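Local atomic coordinates of nuclease-like protein (Chaetomium thermophilum, PDB entry 6GRB), a protein that binds four-way DNA junctions as the junction-resolving enzyme GEN1 and probably cleaves them, as well as 5' flaps, as a metal-dependent nuclease. Residues A[55-60]-A[311-316]; A[62-67]-A[108-113]. One frame throughout, in Å; residues are numbered along the deposited sequence.

Contact 1. Residues A[55-60]-A[311-316]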
ATOM      1  N   PRO A  55      13.890 -15.039  -8.470  1.00 72.55           N
ATOM      2  CA  PRO A  55      13.585 -13.690  -8.960  1.00 73.16           C
ATOM      3  C   PRO A  55      12.315 -13.106  -8.377  1.00 72.74           C
ATOM      4  O   PRO A  55      12.268 -11.895  -8.163  1.00 72.69           O
ATOM      5  CB  PRO A  55      13.489 -13.887 -10.478  1.00 74.11           C
ATOM      6  CG  PRO A  55      12.991 -15.277 -10.632  1.00 73.80           C
ATOM      7  CD  PRO A  55      13.686 -16.051  -9.525  1.00 72.92           C
ATOM      8  N   ALA A  56      11.296 -13.923  -8.092  1.00 70.09           N
ATOM      9  CA  ALA A  56      10.056 -13.453  -7.476  1.00 69.63           C
ATOM     10  C   ALA A  56      10.319 -12.721  -6.162  1.00 68.70           C
ATOM     11  O   ALA A  56       9.608 -11.760  -5.838  1.00 68.39           O
ATOM     12  CB  ALA A  56       9.110 -14.612  -7.258  1.00 69.55           C
ATOM     13  N   ILE A  57      11.377 -13.089  -5.444  1.00 66.43           N
ATOM     14  CA  ILE A  57      11.604 -12.508  -4.130  1.00 65.81           C
ATOM     15  C   ILE A  57      12.830 -11.610  -4.090  1.00 66.19           C
ATOM     16  O   ILE A  57      12.936 -10.754  -3.178  1.00 65.88           O
ATOM     17  CB  ILE A  57      11.642 -13.645  -3.081  1.00 65.51           C
ATOM     18  CG1 ILE A  57      11.729 -13.201  -1.627  1.00 65.20           C
ATOM     19  CG2 ILE A  57      12.781 -14.619  -3.329  1.00 65.98           C
ATOM     20  CD1 ILE A  57      11.443 -14.356  -0.715  1.00 65.26           C
ATOM     21  N   ARG A  58      13.690 -11.682  -5.131  1.00 68.33           N
ATOM     22  CA  ARG A  58      14.603 -10.599  -5.471  1.00 69.07           C
ATOM     23  C   ARG A  58      13.825  -9.311  -5.692  1.00 68.70           C
ATOM     24  O   ARG A  58      14.189  -8.264  -5.150  1.00 68.54           O
ATOM     25  CB  ARG A  58      15.442 -10.956  -6.687  1.00 70.00           C
ATOM     26  CG  ARG A  58      16.905 -10.551  -6.573  1.00 70.41           C
ATOM     27  CD  ARG A  58      17.753 -11.215  -7.645  1.00 70.94           C
ATOM     28  NE  ARG A  58      17.183 -11.069  -8.987  1.00 71.48           N
ATOM     29  CZ  ARG A  58      17.087 -12.043  -9.892  1.00 71.65           C
ATOM     30  NH1 ARG A  58      17.517 -13.272  -9.630  1.00 71.21           N
ATOM     31  NH2 ARG A  58      16.561 -11.786 -11.080  1.00 72.34           N
ATOM     32  N   THR A  59      12.725  -9.364  -6.454  1.00 68.00           N
ATOM     33  CA  THR A  59      12.021  -8.112  -6.722  1.00 67.98           C
ATOM     34  C   THR A  59      11.282  -7.622  -5.486  1.00 66.91           C
ATOM     35  O   THR A  59      11.116  -6.408  -5.304  1.00 66.77           O
ATOM     36  CB  THR A  59      11.069  -8.231  -7.922  1.00 68.77           C
ATOM     37  OG1 THR A  59       9.904  -8.962  -7.560  1.00 68.36           O
ATOM     38  CG2 THR A  59      11.734  -8.945  -9.048  1.00 69.75           C
ATOM     39  N   LEU A  60      10.846  -8.539  -4.624  1.00 61.56           N
ATOM     40  CA  LEU A  60      10.307  -8.152  -3.322  1.00 60.69           C
ATOM     41  C   LEU A  60      11.373  -7.441  -2.490  1.00 60.61           C
ATOM     42  O   LEU A  60      11.117  -6.404  -1.875  1.00 60.20           O
ATOM     43  CB  LEU A  60       9.785  -9.409  -2.613  1.00 60.39           C
ATOM     44  CG  LEU A  60       8.771  -9.264  -1.496  1.00 59.85           C
ATOM     45  CD1 LEU A  60       7.421  -8.941  -2.089  1.00 59.99           C
ATOM     46  CD2 LEU A  60       8.704 -10.515  -0.648  1.00 59.86           C
ATOM     47  N   ARG A 311      23.228 -14.032   0.150  1.00 61.48           N
ATOM     48  CA  ARG A 311      24.145 -15.103  -0.222  1.00 62.00           C
ATOM     49  C   ARG A 311      23.392 -16.403  -0.498  1.00 61.07           C
ATOM     50  O   ARG A 311      23.645 -17.082  -1.505  1.00 60.69           O
ATOM     51  CB  ARG A 311      25.185 -15.289   0.887  1.00 63.75           C
ATOM     52  CG  ARG A 311      26.310 -16.295   0.572  1.00 64.44           C
ATOM     53  CD  ARG A 311      27.066 -16.751   1.819  1.00 66.12           C
ATOM     54  NE  ARG A 311      27.336 -15.657   2.763  1.00 67.48           N
ATOM     55  CZ  ARG A 311      28.320 -14.763   2.630  1.00 68.52           C
ATOM     56  NH1 ARG A 311      29.132 -14.807   1.570  1.00 68.29           N
ATOM     57  NH2 ARG A 311      28.495 -13.818   3.547  1.00 69.88           N
ATOM     58  N   GLU A 312      22.449 -16.769   0.376  1.00 62.65           N
ATOM     59  CA  GLU A 312      21.798 -18.071   0.224  1.00 61.98           C
ATOM     60  C   GLU A 312      20.703 -18.043  -0.832  1.00 60.58           C
ATOM     61  O   GLU A 312      20.532 -19.014  -1.585  1.00 60.17           O
ATOM     62  CB  GLU A 312      21.221 -18.552   1.559  1.00 62.37           C
ATOM     63  N   THR A 313      19.957 -16.944  -0.916  1.00 63.72           N
ATOM     64  CA  THR A 313      18.789 -16.921  -1.789  1.00 62.63           C
ATOM     65  C   THR A 313      19.082 -16.354  -3.175  1.00 62.52           C
ATOM     66  O   THR A 313      18.536 -16.845  -4.167  1.00 62.11           O
ATOM     67  CB  THR A 313      17.662 -16.131  -1.123  1.00 62.09           C
ATOM     68  OG1 THR A 313      17.675 -16.401   0.286  1.00 62.62           O
ATOM     69  CG2 THR A 313      16.299 -16.530  -1.721  1.00 61.20           C
ATOM     70  N   PHE A 314      19.929 -15.338  -3.288  1.00 62.58           N
ATOM     71  CA  PHE A 314      20.167 -14.734  -4.589  1.00 62.66           C
ATOM     72  C   PHE A 314      21.471 -15.203  -5.200  1.00 63.36           C
ATOM     73  O   PHE A 314      21.760 -14.871  -6.358  1.00 63.58           O
ATOM     74  CB  PHE A 314      20.149 -13.204  -4.475  1.00 62.84           C
ATOM     75  CG  PHE A 314      18.898 -12.658  -3.840  1.00 62.17           C
ATOM     76  CD1 PHE A 314      17.689 -13.350  -3.932  1.00 61.45           C
ATOM     77  CD2 PHE A 314      18.922 -11.448  -3.142  1.00 62.35           C
ATOM     78  CE1 PHE A 314      16.531 -12.845  -3.346  1.00 60.87           C
ATOM     79  CE2 PHE A 314      17.768 -10.943  -2.563  1.00 61.73           C
ATOM     80  CZ  PHE A 314      16.578 -11.638  -2.662  1.00 60.97           C
ATOM     81  N   ASP A 315      22.255 -15.898  -4.407  1.00 64.93           N
ATOM     82  CA  ASP A 315      23.546 -16.359  -4.807  1.00 65.70           C
ATOM     83  C   ASP A 315      24.523 -15.212  -4.882  1.00 66.54           C
ATOM     84  O   ASP A 315      25.474 -15.263  -5.609  1.00 67.10           O
ATOM     85  CB  ASP A 315      23.486 -17.120  -6.107  1.00 65.39           C
ATOM     86  CG  ASP A 315      23.844 -18.558  -5.932  1.00 65.50           C
ATOM     87  OD1 ASP A 315      23.061 -19.405  -6.333  1.00 65.23           O
ATOM     88  OD2 ASP A 315      24.895 -18.845  -5.370  1.00 65.97           O
ATOM     89  N   TRP A 316      24.244 -14.145  -4.162  1.00 63.28           N
ATOM     90  CA  TRP A 316      25.173 -13.018  -4.069  1.00 64.21           C
ATOM     91  C   TRP A 316      26.353 -13.454  -3.199  1.00 65.43           C
ATOM     92  O   TRP A 316      26.513 -13.059  -2.038  1.00 66.18           O
ATOM     93  CB  TRP A 316      24.492 -11.771  -3.515  1.00 64.01           C
ATOM     94  CG  TRP A 316      23.405 -11.204  -4.409  1.00 63.10           C
ATOM     95  CD1 TRP A 316      23.007 -11.673  -5.641  1.00 62.67           C
ATOM     96  CD2 TRP A 316      22.581 -10.069  -4.135  1.00 62.72           C
ATOM     97  NE1 TRP A 316      21.985 -10.901  -6.139  1.00 62.23           N
ATOM     98  CE2 TRP A 316      21.710  -9.904  -5.237  1.00 62.18           C
ATOM     99  CE3 TRP A 316      22.489  -9.176  -3.062  1.00 62.89           C
ATOM    100  CZ2 TRP A 316      20.756  -8.885  -5.288  1.00 61.82           C
ATOM    101  CZ3 TRP A 316      21.543  -8.160  -3.122  1.00 62.32           C
ATOM    102  CH2 TRP A 316      20.696  -8.024  -4.231  1.00 61.78           C
TER
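Arg58 lays its aliphatic stem on the ring of Phe314, forming a CH-pi contact. Its CG stands over the ring centre, 3.8 Å from the centroid and 4° off the normal. The same ring reaches the backbone of the helix: Phe314 CE1 is 3.6 Å from Arg58 N, and Phe314 CZ is 3.8 Å from Ile57 O. Ile57 adds its branch methyl, with CG2 4.1 Å from Phe314 CE1, and the two side chains cross at about a right angle. Thr313 CG2 extends this apolar patch, 4.3 Å from Ile57 CG2. Phe314 CG lies anti to its carbonyl carbon (chi1 -54°), which starts the ring off beside the backbone N. Asp315 then leaves the helical path with positive phi, and the chain turns to bring up Trp316. Phe314 CD2 sits 3.7 Å above the centre of the Trp316 ring, and Phe61 meets both rings edge-to-face. Beyond CG, the Arg58 chain bends at chi3, and its guanidinium rests over Pro55 CA. NH1 is held by a hydrogen bond to Gly51 O and NH2 more weakly by Arg50 O. Arginine suits this place because its methylenes can cover an aromatic face while its nitrogens turn to backbone carbonyls. Away from the metal site, dispersion and CH-pi contact thus join helix 55-70 of the XPG-type nuclease fold to the end of helix 303-313 and the turn that follows it.

Contact 2. Residues A[62-67]-A[108-113]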
ATOM      1  N   TYR A  62      13.844  -5.718  -3.750  1.00 64.89           N
ATOM      2  CA  TYR A  62      14.047  -4.387  -4.313  1.00 65.33           C
ATOM      3  C   TYR A  62      12.914  -3.429  -3.923  1.00 64.59           C
ATOM      4  O   TYR A  62      13.174  -2.272  -3.589  1.00 64.63           O
ATOM      5  CB  TYR A  62      14.229  -4.480  -5.832  1.00 66.42           C
ATOM      6  CG  TYR A  62      15.587  -5.015  -6.261  1.00 67.32           C
ATOM      7  CD1 TYR A  62      16.757  -4.325  -5.950  1.00 67.91           C
ATOM      8  CD2 TYR A  62      15.699  -6.198  -6.982  1.00 67.68           C
ATOM      9  CE1 TYR A  62      17.996  -4.791  -6.328  1.00 68.80           C
ATOM     10  CE2 TYR A  62      16.946  -6.683  -7.375  1.00 68.48           C
ATOM     11  CZ  TYR A  62      18.094  -5.970  -7.041  1.00 69.02           C
ATOM     12  OH  TYR A  62      19.334  -6.432  -7.430  1.00 69.81           O
ATOM     13  N   ARG A  63      11.663  -3.903  -3.888  1.00 64.45           N
ATOM     14  CA  ARG A  63      10.567  -3.072  -3.374  1.00 63.81           C
ATOM     15  C   ARG A  63      10.755  -2.697  -1.902  1.00 62.99           C
ATOM     16  O   ARG A  63      10.314  -1.625  -1.477  1.00 62.63           O
ATOM     17  CB  ARG A  63       9.217  -3.781  -3.544  1.00 63.66           C
ATOM     18  CG  ARG A  63       8.887  -4.175  -4.971  1.00 64.89           C
ATOM     19  CD  ARG A  63       7.959  -3.192  -5.646  1.00 65.85           C
ATOM     20  NE  ARG A  63       7.807  -3.489  -7.072  1.00 67.53           N
ATOM     21  CZ  ARG A  63       6.783  -3.066  -7.810  1.00 68.90           C
ATOM     22  NH1 ARG A  63       5.830  -2.334  -7.239  1.00 68.83           N
ATOM     23  NH2 ARG A  63       6.707  -3.377  -9.108  1.00 70.16           N
ATOM     24  N   PHE A  64      11.373  -3.572  -1.105  1.00 54.36           N
ATOM     25  CA  PHE A  64      11.609  -3.259   0.305  1.00 54.25           C
ATOM     26  C   PHE A  64      12.664  -2.163   0.455  1.00 54.75           C
ATOM     27  O   PHE A  64      12.547  -1.296   1.334  1.00 54.63           O
ATOM     28  CB  PHE A  64      12.023  -4.520   1.076  1.00 54.74           C
ATOM     29  CG  PHE A  64      10.904  -5.486   1.318  1.00 54.31           C
ATOM     30  CD1 PHE A  64       9.656  -5.290   0.748  1.00 53.68           C
ATOM     31  CD2 PHE A  64      11.083  -6.584   2.155  1.00 54.84           C
ATOM     32  CE1 PHE A  64       8.616  -6.174   0.987  1.00 53.54           C
ATOM     33  CE2 PHE A  64      10.026  -7.480   2.412  1.00 54.56           C
ATOM     34  CZ  PHE A  64       8.800  -7.283   1.817  1.00 53.91           C
ATOM     35  N   VAL A  65      13.703  -2.195  -0.393  1.00 55.56           N
ATOM     36  CA  VAL A  65      14.689  -1.115  -0.439  1.00 56.22           C
ATOM     37  C   VAL A  65      14.029   0.183  -0.888  1.00 55.84           C
ATOM     38  O   VAL A  65      14.321   1.269  -0.358  1.00 55.92           O
ATOM     39  CB  VAL A  65      15.869  -1.489  -1.362  1.00 57.34           C
ATOM     40  CG1 VAL A  65      16.972  -0.410  -1.328  1.00 58.30           C
ATOM     41  CG2 VAL A  65      16.440  -2.852  -1.008  1.00 57.80           C
ATOM     42  N   ARG A  66      13.115   0.099  -1.856  1.00 58.05           N
ATOM     43  CA  ARG A  66      12.391   1.291  -2.268  1.00 58.05           C
ATOM     44  C   ARG A  66      11.571   1.862  -1.112  1.00 56.93           C
ATOM     45  O   ARG A  66      11.547   3.083  -0.907  1.00 56.89           O
ATOM     46  CB  ARG A  66      11.512   0.993  -3.486  1.00 58.61           C
ATOM     47  CG  ARG A  66      10.948   2.262  -4.129  1.00 59.26           C
ATOM     48  CD  ARG A  66      10.400   2.022  -5.537  1.00 60.85           C
ATOM     49  NE  ARG A  66      11.433   1.582  -6.478  1.00 62.60           N
ATOM     50  CZ  ARG A  66      12.184   2.387  -7.236  1.00 64.48           C
ATOM     51  NH1 ARG A  66      12.024   3.709  -7.192  1.00 64.40           N
ATOM     52  NH2 ARG A  66      13.101   1.866  -8.053  1.00 65.69           N
ATOM     53  N   LEU A  67      10.924   0.994  -0.319  1.00 54.92           N
ATOM     54  CA  LEU A  67      10.200   1.481   0.854  1.00 54.35           C
ATOM     55  C   LEU A  67      11.138   2.061   1.905  1.00 54.68           C
ATOM     56  O   LEU A  67      10.743   2.955   2.658  1.00 54.52           O
ATOM     57  CB  LEU A  67       9.357   0.364   1.475  1.00 54.11           C
ATOM     58  CG  LEU A  67       8.149  -0.179   0.698  1.00 53.91           C
ATOM     59  CD1 LEU A  67       7.533  -1.379   1.443  1.00 53.92           C
ATOM     60  CD2 LEU A  67       7.098   0.932   0.392  1.00 53.82           C
ATOM     61  N   ARG A 108      11.252  -9.305   8.374  1.00 52.41           N
ATOM     62  CA  ARG A 108      11.936  -9.066   9.648  1.00 55.04           C
ATOM     63  C   ARG A 108      13.318  -8.465   9.420  1.00 55.94           C
ATOM     64  O   ARG A 108      13.666  -7.442  10.019  1.00 57.30           O
ATOM     65  CB  ARG A 108      12.044 -10.370  10.453  1.00 56.10           C
ATOM     66  N   LEU A 109      14.105  -9.072   8.517  1.00 57.14           N
ATOM     67  CA  LEU A 109      15.455  -8.602   8.226  1.00 57.90           C
ATOM     68  C   LEU A 109      15.494  -7.118   7.882  1.00 57.07           C
ATOM     69  O   LEU A 109      16.471  -6.439   8.213  1.00 58.29           O
ATOM     70  CB  LEU A 109      16.058  -9.429   7.094  1.00 56.83           C
ATOM     71  CG  LEU A 109      16.484 -10.842   7.505  1.00 57.92           C
ATOM     72  CD1 LEU A 109      17.021 -11.623   6.331  1.00 56.82           C
ATOM     73  CD2 LEU A 109      17.518 -10.749   8.629  1.00 60.76           C
ATOM     74  N   PHE A 110      14.447  -6.595   7.235  1.00 56.63           N
ATOM     75  CA  PHE A 110      14.359  -5.183   6.906  1.00 55.75           C
ATOM     76  C   PHE A 110      13.783  -4.365   8.056  1.00 56.55           C
ATOM     77  O   PHE A 110      13.592  -3.157   7.906  1.00 55.76           O
ATOM     78  CB  PHE A 110      13.497  -4.970   5.644  1.00 53.54           C
ATOM     79  CG  PHE A 110      14.270  -4.967   4.348  1.00 53.05           C
ATOM     80  CD1 PHE A 110      14.621  -6.158   3.731  1.00 53.09           C
ATOM     81  CD2 PHE A 110      14.631  -3.772   3.739  1.00 52.74           C
ATOM     82  CE1 PHE A 110      15.344  -6.158   2.547  1.00 53.08           C
ATOM     83  CE2 PHE A 110      15.317  -3.759   2.542  1.00 52.67           C
ATOM     84  CZ  PHE A 110      15.677  -4.955   1.942  1.00 53.04           C
ATOM     85  N   GLY A 111      13.504  -4.991   9.193  1.00 59.15           N
ATOM     86  CA  GLY A 111      12.833  -4.294  10.278  1.00 60.22           C
ATOM     87  C   GLY A 111      11.414  -3.877   9.964  1.00 58.58           C
ATOM     88  O   GLY A 111      10.960  -2.847  10.471  1.00 58.64           O
ATOM     89  N   PHE A 112      10.701  -4.622   9.115  1.00 54.05           N
ATOM     90  CA  PHE A 112       9.308  -4.295   8.832  1.00 52.83           C
ATOM     91  C   PHE A 112       8.429  -5.235   9.641  1.00 54.11           C
ATOM     92  O   PHE A 112       8.910  -6.150  10.291  1.00 55.59           O
ATOM     93  CB  PHE A 112       8.990  -4.368   7.327  1.00 50.45           C
ATOM     94  CG  PHE A 112       9.735  -3.353   6.477  1.00 49.43           C
ATOM     95  CD1 PHE A 112      10.236  -2.189   7.023  1.00 49.94           C
ATOM     96  CD2 PHE A 112       9.919  -3.569   5.115  1.00 48.17           C
ATOM     97  CE1 PHE A 112      10.908  -1.247   6.224  1.00 49.09           C
ATOM     98  CE2 PHE A 112      10.600  -2.636   4.305  1.00 47.63           C
ATOM     99  CZ  PHE A 112      11.091  -1.474   4.865  1.00 48.03           C
ATOM    100  N   THR A 113       7.129  -4.983   9.623  1.00 50.99           N
ATOM    101  CA  THR A 113       6.180  -5.719  10.443  1.00 51.85           C
ATOM    102  C   THR A 113       5.383  -6.653   9.562  1.00 49.82           C
ATOM    103  O   THR A 113       4.981  -6.281   8.458  1.00 48.34           O
ATOM    104  CB  THR A 113       5.229  -4.775  11.176  1.00 52.98           C
ATOM    105  OG1 THR A 113       6.008  -3.829  11.915  1.00 55.25           O
ATOM    106  CG2 THR A 113       4.314  -5.547  12.120  1.00 53.07           C
TER
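Phe64 meets Phe110 and Phe112 in an aromatic cluster of the XPG-type nuclease fold, between helix 55-70 and the link from helix 104-109 to strand 113-116, where a Schellman motif at Gly111 ends the helix. Phe64 CB sits over the centre of the Phe110 ring, 3.6 Å from its centroid. CG lies anti to the carbonyl carbon (chi1 -73°) and comes within 4.1 Å of Phe112 CE2. Next, CD2 reaches Phe110 CD1 at 3.9 Å, so that the edge of Phe64 is turned to the face of Phe110 in a T-shaped pair with planes at 81°. Phe112 CD2 stands over the face of Phe64, planes at 70°. The Phe64 side chain also touches Phe76 of strand 73-78 and Leu106 and Ile107 of helix 104-109. Phenylalanine suits position 64, whose ring gives its edge to Phe110 and its face to Phe112. Val65 CG2 closes on Phe110 CZ at 3.7 Å, and Leu67 CB lies 4.2 Å from Phe112 CZ. Gly111, with positive phi, turns the chain between the two rings. Phe110 O lies above the Phe112 ring, offset toward the rim, while Phe64 O sits in that ring's plane, at the edge, 3.8 Å from Phe112 CE2.

From the N terminus, the chain first supplies helix 55-70, whose first half serves contact 1 and whose later part serves contact 2. It continues through strand 73-78 of the nuclease sheet and past helix 104-109 to the turn leading into strand 113-116, where contact 2 closes a short loop. Only after some 200 further residues does the end of helix 303-313, with the turn after it, close contact 1, so the smaller loop is nested in the larger. Phe61, between the two segments of helix 55-70, bridges them: already part of the surroundings of contact 1, its ring also meets Phe110. The contacts also touch directly, with Trp316 CZ2 3.6 Å from Tyr62 OH.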